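Local coordinates for oxaloacetate acetyl hydrolase (Cryphonectria parasitica, PDB 3LYE), which is an enzyme of the phosphoenolpyruvate phosphomutase family, built on a TIM barrel, assembled from four chains and carrying calcium ions in the crystal, at residues 49-53 and 54-58; 62-65 and 66-70; 107-110 and 111-115; 275-278 and 279-283. One frame throughout, in Å; residues are numbered along the deposited sequence.

Contacts 1 and 2 follow each other closely in the chain, their centres about 10 Å apart, and they touch where T57 packs on A69. Both lie near calcium: at nearest atoms, G53 of contact 1 is about 5 Å from an ion and the side chain of D65 in contact 2 about 4 Å. Contact 3, on helix 102-114, is centred about 17 Å from contact 1 without touching it. Contact 4 stands apart, about 25 Å from contact 1 between centres, and holds its own calcium. Through the assembly it returns to the others, since F283 of a second subunit packs on A54 and D65.

Contact 1: 49-53 and 54-58; sequences LYMTG and AGTTA
T52 and T56 meet where the chain leaves strand 49-51 and enters helix 53-61. The carbonyl O of T52 takes two bonds from T56. The hydroxyl OG1 comes in at 2.7 Å from T52 O, nearly along the C=O axis, while T56 N is 3.1 Å from T52 O and stands above the carbonyl plane. With chi1 at -58°, OG1 of T56 lies beside its own backbone N, which lets both donors reach the same oxygen. One residue further, T57 repeats the grip on G53: OG1 and N of T57 each lie 2.9 Å from G53 O and arrive from opposite faces of its plane. Threonine suits both places because a short hydroxyl can bend back along the helix.

T52 is the N-cap of helix 53-61, in a strand-turn-helix unit of the TIM barrel. Its OG1 accepts from G55 N at 2.9 Å, although the bond is bent, with an angle of 131° at the hydrogen. Glycine fits at 55 because T52 OG1 sits only 3.2 Å from G55 CA, on the flank where a side chain would start.

Between these two segments M51 is held less closely, its chain crossing T56 at about a right angle. CG and CE of M51 each approach T56 OG1 to 3.6 Å, without a hydrogen bond; helix 71-82 packs on the rest of M51, and its N77 gives that hydroxyl a second hydrogen-bond partner. On the outer flank the small methyls of A54 and A58 suit a surface on which F283 and C286 of a second subunit pack, closing this side with protein.

Contact 2: 62-65 and 66-70; sequences GQPD and LAIAQ
An inverse gamma turn centred on D65 joins P64 to L66 in the loop between helices 53-61 and 71-82. L66 N donates to P64 O at 2.9 Å, with the strong bend such a tight turn imposes: the angle at the hydrogen is 135°, and the donor stands above the carbonyl plane. On one flank the L66 methyl CD1 lies 3.9 Å from P64 CG, in the proline ring. Proline suits position 64, for its ring offers an apolar surface and its backbone needs no N-H partner.

I68 folds back against P64 and Q63. Its CD1 comes 3.7 Å from P64 O and 3.9 Å from Q63 CB, and the glutamine chain crosses the isoleucine at about a right angle. With CG1 anti to the carbonyl carbon (chi1 -67°), the long branch of I68 is carried back toward both residues. Outside the loop, C286 of a second subunit packs on P64, while I103 and R107 of a third subunit meet L66 and I68.

A calcium ion lies near the D65 side chain, and the polar side of the turn is linked by water. One molecule donates to D65 OD2 at 2.7 Å and accepts from A67 N at 2.8 Å. Acting as donor and acceptor at once, it satisfies a backbone N-H and ties the carboxylate to the chain that follows without direct contact.

Contact 3: 107-110 and 111-115; sequences RTVE and HYIRS
R107 lays its guanidinium against H111, one turn further along the helix. NE2 of the imidazole stands over the centre of one guanidinium face, 3.5 Å above its plane, yet the two planes are 52° apart and do not stack. The extended arginine chain, with CG anti to the backbone N (chi1 -177°), is long enough to reach the ring.

T108 and Y112 lie side by side, and the methyl CG2 sits over the tyrosine face in a CH-pi contact, 4.2 Å from the ring centroid. On the neighbouring flank V109 CG1 touches I113 CD1 at 3.6 Å, a branched apolar pair suited to packing on helix 142-158. E110 and R114 meet through carbons, CG to CD at 3.9 Å; the arginine's charge is paired instead in a salt bridge with D79 of a fourth subunit.

Further out, M104 O, the stronger partner, and G98 O share the one T108 hydroxyl proton, and the Y112 hydroxyl bonds to D94 O, which holds the ring's far end. Regular backbone bonds, such as H111 N to R107 O at 2.9 Å, set this four-residue spacing along helix 102-114, the crossover helix of a TIM-barrel beta-alpha-beta unit between strands 91-94 and 119-122.

Contact 4: 275-278 and 279-283; sequences DGIT and PVRLF. With CA (calcium ion), chain C.
An inverse gamma turn centred on I277 runs straight into a helix N-cap, so that G276, I277 and T278 all meet R281 or L282. T278 supplies the cap: its OG1 accepts from R281 N at 3.0 Å. At chi1 59° the hydroxyl sits between the backbone N and the carbonyl carbon, turned to the first turn of the helix, while T278 O receives L282 N at 3.0 Å in a nearly straight bond of 168°. Proline suits position 279: N-H groups of a first turn have no carbonyl of a preceding turn to bond, so lacking one costs nothing. The join is tight, with T278 CB 3.4 Å from P279 CD.

R281 reaches back with an extended chain. I277 CD1 lies over one face of its guanidinium, 3.5 Å from R281 NH1. G276 O lies at the guanidinium edge, and a water joins the two, donating to G276 O at 2.7 Å and accepting from R281 NH1 at 3.1 Å. NH2 of R281 bonds to Y255 of a second subunit, and I277 CG2 rests against L282 CD2.

Just before the turn, D275 OD1 binds a calcium ion at 2.3 Å. Two waters, T273 O, and E224 and N225 of the second subunit complete six ligands. Helix 279-285 and its turn pack on Y255 and A252 in helix 251-268 of that subunit, consistent with exchange of the eighth barrel helix between subunits in this superfamily.

Contact 1: 49-53 and 54-58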
# COMPACT_ATOMS: atom_id res chain seq x y z
N LEU A 49 10.95 -20.42 7.07
CA LEU A 49 11.09 -19.82 5.75
C LEU A 49 11.96 -18.58 5.86
O LEU A 49 12.07 -18.00 6.95
CB LEU A 49 9.73 -19.36 5.21
CG LEU A 49 8.88 -20.37 4.44
CD1 LEU A 49 8.84 -21.77 4.92
CD2 LEU A 49 7.48 -19.84 4.18
N TYR A 50 12.56 -18.17 4.75
CA TYR A 50 13.38 -16.98 4.71
C TYR A 50 12.84 -16.07 3.57
O TYR A 50 12.73 -16.50 2.41
CB TYR A 50 14.85 -17.30 4.41
CG TYR A 50 15.73 -16.12 4.06
CD1 TYR A 50 16.50 -16.11 2.92
CD2 TYR A 50 15.80 -15.02 4.89
CE1 TYR A 50 17.28 -15.05 2.63
CE2 TYR A 50 16.54 -13.95 4.58
CZ TYR A 50 17.32 -13.99 3.47
OH TYR A 50 18.13 -12.93 3.19
N MET A 51 12.47 -14.83 3.88
CA MET A 51 12.02 -13.91 2.85
C MET A 51 13.20 -13.08 2.40
O MET A 51 13.77 -12.28 3.15
CB MET A 51 10.97 -12.95 3.35
CG MET A 51 10.40 -12.07 2.23
SD MET A 51 9.33 -10.75 2.83
CE MET A 51 10.54 -9.46 3.15
N THR A 52 13.52 -13.22 1.12
CA THR A 52 14.65 -12.52 0.54
C THR A 52 14.34 -11.10 0.12
O THR A 52 13.25 -10.77 -0.31
CB THR A 52 15.20 -13.28 -0.67
OG1 THR A 52 14.31 -13.07 -1.77
CG2 THR A 52 15.31 -14.73 -0.39
N GLY A 53 15.35 -10.25 0.22
CA GLY A 53 15.23 -8.86 -0.20
C GLY A 53 15.28 -8.76 -1.73
O GLY A 53 14.51 -8.03 -2.34
N ALA A 54 16.22 -9.46 -2.35
CA ALA A 54 16.35 -9.42 -3.81
C ALA A 54 15.09 -9.96 -4.44
O ALA A 54 14.65 -9.45 -5.45
CB ALA A 54 17.56 -10.22 -4.28
N GLY A 55 14.53 -11.02 -3.87
CA GLY A 55 13.34 -11.63 -4.42
C GLY A 55 12.13 -10.71 -4.23
O GLY A 55 11.30 -10.58 -5.15
N THR A 56 12.01 -10.11 -3.06
CA THR A 56 10.92 -9.19 -2.83
C THR A 56 10.99 -8.05 -3.86
O THR A 56 9.99 -7.65 -4.46
CB THR A 56 10.87 -8.68 -1.42
OG1 THR A 56 10.75 -9.73 -0.45
CG2 THR A 56 9.99 -7.64 -1.24
N THR A 57 12.20 -7.54 -4.08
CA THR A 57 12.39 -6.45 -5.02
C THR A 57 12.05 -6.86 -6.45
O THR A 57 11.35 -6.13 -7.17
CB THR A 57 13.81 -5.88 -4.93
OG1 THR A 57 14.09 -5.49 -3.57
CG2 THR A 57 13.94 -4.65 -5.76
N ALA A 58 12.56 -8.01 -6.86
CA ALA A 58 12.30 -8.46 -8.21
C ALA A 58 10.83 -8.74 -8.44
O ALA A 58 10.29 -8.37 -9.51
CB ALA A 58 13.09 -9.72 -8.47

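Contact 2: 62-65 and 66-70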
# COMPACT_ATOMS: atom_id res chain seq x y z
N GLY A 62 9.78 -5.46 -9.62
CA GLY A 62 10.39 -5.66 -10.92
C GLY A 62 11.70 -4.90 -11.09
O GLY A 62 12.06 -4.52 -12.21
N GLN A 63 12.47 -4.78 -10.01
CA GLN A 63 13.70 -4.03 -9.99
C GLN A 63 14.87 -4.82 -9.43
O GLN A 63 14.65 -5.87 -8.82
CB GLN A 63 13.49 -2.77 -9.15
CG GLN A 63 12.45 -1.82 -9.67
CD GLN A 63 12.76 -1.17 -10.97
OE1 GLN A 63 11.85 -0.84 -11.79
NE2 GLN A 63 14.02 -0.94 -11.19
N PRO A 64 16.10 -4.37 -9.70
CA PRO A 64 17.28 -5.05 -9.18
C PRO A 64 17.45 -4.74 -7.69
O PRO A 64 16.91 -3.78 -7.18
CB PRO A 64 18.43 -4.44 -9.95
CG PRO A 64 17.92 -3.22 -10.56
CD PRO A 64 16.45 -3.21 -10.53
N ASP A 65 18.32 -5.50 -7.04
CA ASP A 65 18.56 -5.38 -5.60
C ASP A 65 19.53 -4.26 -5.27
O ASP A 65 20.64 -4.52 -4.84
CB ASP A 65 19.07 -6.75 -5.11
CG ASP A 65 19.09 -6.88 -3.62
OD1 ASP A 65 19.91 -7.69 -3.13
OD2 ASP A 65 18.31 -6.21 -2.94
N LEU A 66 19.06 -3.03 -5.45
CA LEU A 66 19.85 -1.82 -5.24
C LEU A 66 19.20 -0.81 -4.29
O LEU A 66 19.09 0.37 -4.58
CB LEU A 66 20.12 -1.18 -6.60
CG LEU A 66 20.95 -2.03 -7.57
CD1 LEU A 66 20.96 -1.44 -8.96
CD2 LEU A 66 22.36 -2.14 -7.03
N ALA A 67 18.73 -1.30 -3.16
CA ALA A 67 18.09 -0.47 -2.14
C ALA A 67 16.88 0.28 -2.68
O ALA A 67 16.63 1.43 -2.36
CB ALA A 67 19.08 0.49 -1.51
N ILE A 68 16.12 -0.41 -3.52
CA ILE A 68 14.91 0.13 -4.14
C ILE A 68 13.73 -0.23 -3.23
O ILE A 68 12.82 0.60 -3.01
CB ILE A 68 14.78 -0.32 -5.59
CG1 ILE A 68 15.91 0.33 -6.42
CG2 ILE A 68 13.42 0.05 -6.13
CD1 ILE A 68 16.11 -0.24 -7.79
N ALA A 69 13.66 -1.46 -2.75
CA ALA A 69 12.61 -1.81 -1.80
C ALA A 69 12.93 -1.07 -0.48
O ALA A 69 14.09 -1.06 -0.04
CB ALA A 69 12.57 -3.29 -1.57
N GLN A 70 11.91 -0.48 0.13
CA GLN A 70 12.07 0.23 1.40
C GLN A 70 11.21 -0.47 2.45
O GLN A 70 10.68 -1.58 2.21
CB GLN A 70 11.78 1.72 1.26
CG GLN A 70 12.66 2.34 0.17
CD GLN A 70 12.68 3.84 0.14
OE1 GLN A 70 13.73 4.47 0.15
NE2 GLN A 70 11.55 4.40 0.03
O HOH W 1 19.16 -3.80 -1.97

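Contact 3: 107-110 and 111-115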
# COMPACT_ATOMS: atom_id res chain seq x y z
N ARG A 107 11.63 1.35 13.96
CA ARG A 107 10.33 1.24 13.30
C ARG A 107 10.23 -0.09 12.54
O ARG A 107 9.23 -0.74 12.59
CB ARG A 107 10.15 2.41 12.35
CG ARG A 107 8.79 2.42 11.68
CD ARG A 107 8.60 3.73 10.93
NE ARG A 107 7.33 3.80 10.21
CZ ARG A 107 6.16 4.08 10.78
NH1 ARG A 107 6.09 4.36 12.07
NH2 ARG A 107 5.05 4.06 10.06
N THR A 108 11.30 -0.45 11.85
CA THR A 108 11.33 -1.68 11.08
C THR A 108 11.15 -2.89 11.99
O THR A 108 10.34 -3.77 11.72
CB THR A 108 12.65 -1.78 10.28
OG1 THR A 108 12.74 -0.70 9.33
CG2 THR A 108 12.73 -3.10 9.53
N VAL A 109 11.92 -2.95 13.08
CA VAL A 109 11.81 -4.06 13.98
C VAL A 109 10.40 -4.11 14.57
O VAL A 109 9.83 -5.19 14.67
CB VAL A 109 12.93 -4.00 15.08
CG1 VAL A 109 12.68 -5.10 16.13
CG2 VAL A 109 14.29 -4.17 14.43
N GLU A 110 9.87 -2.96 14.99
CA GLU A 110 8.54 -2.94 15.57
C GLU A 110 7.52 -3.46 14.57
O GLU A 110 6.64 -4.23 14.94
CB GLU A 110 8.25 -1.52 15.97
CG GLU A 110 6.86 -1.24 16.47
CD GLU A 110 6.71 0.23 16.80
OE1 GLU A 110 7.30 1.08 16.07
OE2 GLU A 110 6.01 0.53 17.78
N HIS A 111 7.58 -2.98 13.33
CA HIS A 111 6.63 -3.41 12.30
C HIS A 111 6.75 -4.91 11.98
O HIS A 111 5.76 -5.60 11.82
CB HIS A 111 6.78 -2.54 11.05
CG HIS A 111 6.18 -1.18 11.22
ND1 HIS A 111 5.37 -0.61 10.28
CD2 HIS A 111 6.27 -0.29 12.23
CE1 HIS A 111 4.96 0.57 10.70
NE2 HIS A 111 5.47 0.78 11.90
N TYR A 112 7.98 -5.40 11.93
CA TYR A 112 8.21 -6.81 11.68
C TYR A 112 7.60 -7.61 12.85
O TYR A 112 6.91 -8.61 12.65
CB TYR A 112 9.69 -7.14 11.51
CG TYR A 112 10.25 -6.95 10.11
CD1 TYR A 112 9.72 -6.01 9.22
CD2 TYR A 112 11.35 -7.68 9.72
CE1 TYR A 112 10.28 -5.83 7.97
CE2 TYR A 112 11.91 -7.51 8.48
CZ TYR A 112 11.36 -6.59 7.60
OH TYR A 112 11.94 -6.42 6.35
N ILE A 113 7.88 -7.18 14.07
CA ILE A 113 7.34 -7.88 15.23
C ILE A 113 5.81 -7.93 15.20
O ILE A 113 5.20 -8.99 15.41
CB ILE A 113 7.86 -7.24 16.54
CG1 ILE A 113 9.32 -7.67 16.75
CG2 ILE A 113 7.04 -7.62 17.77
CD1 ILE A 113 10.03 -6.91 17.85
N ARG A 114 5.19 -6.77 14.97
CA ARG A 114 3.73 -6.63 14.89
C ARG A 114 3.14 -7.52 13.81
O ARG A 114 2.01 -8.01 13.95
CB ARG A 114 3.34 -5.16 14.54
CG ARG A 114 3.43 -4.27 15.71
CD ARG A 114 3.40 -2.79 15.38
NE ARG A 114 2.46 -2.42 14.36
CZ ARG A 114 2.44 -1.25 13.76
NH1 ARG A 114 1.54 -1.04 12.80
NH2 ARG A 114 3.28 -0.29 14.13
N SER A 115 3.90 -7.68 12.74
CA SER A 115 3.47 -8.48 11.59
C SER A 115 3.74 -9.97 11.73
O SER A 115 3.61 -10.72 10.78
CB SER A 115 4.12 -7.97 10.31
OG SER A 115 3.57 -6.73 9.90

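Contact 4: 275-278 and 279-283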
# COMPACT_ATOMS: atom_id res chain seq x y z
N ASP A 275 0.38 -31.27 -17.60
CA ASP A 275 -1.05 -31.20 -17.34
C ASP A 275 -1.57 -31.30 -15.91
O ASP A 275 -2.74 -30.99 -15.66
CB ASP A 275 -1.82 -32.15 -18.29
CG ASP A 275 -1.81 -31.72 -19.74
OD1 ASP A 275 -1.19 -30.68 -20.08
OD2 ASP A 275 -2.42 -32.46 -20.57
N GLY A 276 -0.76 -31.82 -14.99
CA GLY A 276 -1.22 -31.89 -13.62
C GLY A 276 -1.12 -30.57 -12.89
O GLY A 276 -1.64 -30.47 -11.78
N ILE A 277 -0.49 -29.55 -13.49
CA ILE A 277 -0.37 -28.25 -12.81
C ILE A 277 -1.58 -27.43 -13.25
O ILE A 277 -1.49 -26.54 -14.12
CB ILE A 277 0.92 -27.54 -13.15
CG1 ILE A 277 2.15 -28.47 -13.02
CG2 ILE A 277 1.03 -26.32 -12.24
CD1 ILE A 277 2.30 -29.15 -11.68
N THR A 278 -2.72 -27.78 -12.69
CA THR A 278 -4.02 -27.16 -13.00
C THR A 278 -4.31 -25.95 -12.13
O THR A 278 -3.69 -25.75 -11.10
CB THR A 278 -5.16 -28.17 -12.72
OG1 THR A 278 -5.07 -28.53 -11.34
CG2 THR A 278 -5.07 -29.43 -13.63
N PRO A 279 -5.27 -25.12 -12.58
CA PRO A 279 -5.62 -23.97 -11.77
C PRO A 279 -6.05 -24.45 -10.37
O PRO A 279 -5.63 -23.87 -9.37
CB PRO A 279 -6.78 -23.36 -12.56
CG PRO A 279 -6.40 -23.61 -14.01
CD PRO A 279 -5.83 -25.05 -13.95
N VAL A 280 -6.85 -25.53 -10.28
CA VAL A 280 -7.27 -25.97 -8.95
C VAL A 280 -6.08 -26.43 -8.11
O VAL A 280 -6.07 -26.19 -6.90
CB VAL A 280 -8.42 -27.05 -8.99
CG1 VAL A 280 -7.98 -28.32 -9.65
CG2 VAL A 280 -8.97 -27.38 -7.62
N ARG A 281 -5.09 -27.09 -8.70
CA ARG A 281 -3.96 -27.50 -7.88
C ARG A 281 -3.26 -26.25 -7.33
O ARG A 281 -2.86 -26.21 -6.19
CB ARG A 281 -2.95 -28.32 -8.67
CG ARG A 281 -1.78 -28.79 -7.81
CD ARG A 281 -0.93 -29.82 -8.46
NE ARG A 281 0.31 -30.00 -7.69
CZ ARG A 281 1.30 -30.77 -8.09
NH1 ARG A 281 1.20 -31.45 -9.22
NH2 ARG A 281 2.39 -30.86 -7.36
N LEU A 282 -3.08 -25.23 -8.17
CA LEU A 282 -2.44 -23.99 -7.72
C LEU A 282 -3.28 -23.33 -6.61
O LEU A 282 -2.74 -22.83 -5.63
CB LEU A 282 -2.29 -23.05 -8.92
CG LEU A 282 -1.28 -23.55 -9.95
CD1 LEU A 282 -1.46 -22.79 -11.28
CD2 LEU A 282 0.15 -23.50 -9.39
N PHE A 283 -4.60 -23.37 -6.75
CA PHE A 283 -5.46 -22.77 -5.72
C PHE A 283 -5.32 -23.55 -4.42
O PHE A 283 -5.31 -22.97 -3.34
CB PHE A 283 -6.91 -22.71 -6.16
CG PHE A 283 -7.15 -21.85 -7.35
CD1 PHE A 283 -6.35 -20.73 -7.61
CD2 PHE A 283 -8.17 -22.15 -8.24
CE1 PHE A 283 -6.57 -19.97 -8.75
CE2 PHE A 283 -8.39 -21.36 -9.37
CZ PHE A 283 -7.59 -20.29 -9.63
CA CA C . -0.55 -28.50 -20.44
O HOH W 2 -1.55 -32.55 -10.06
O HOH W 3 0.84 -29.11 -22.24
O HOH W 4 -2.33 -28.37 -21.92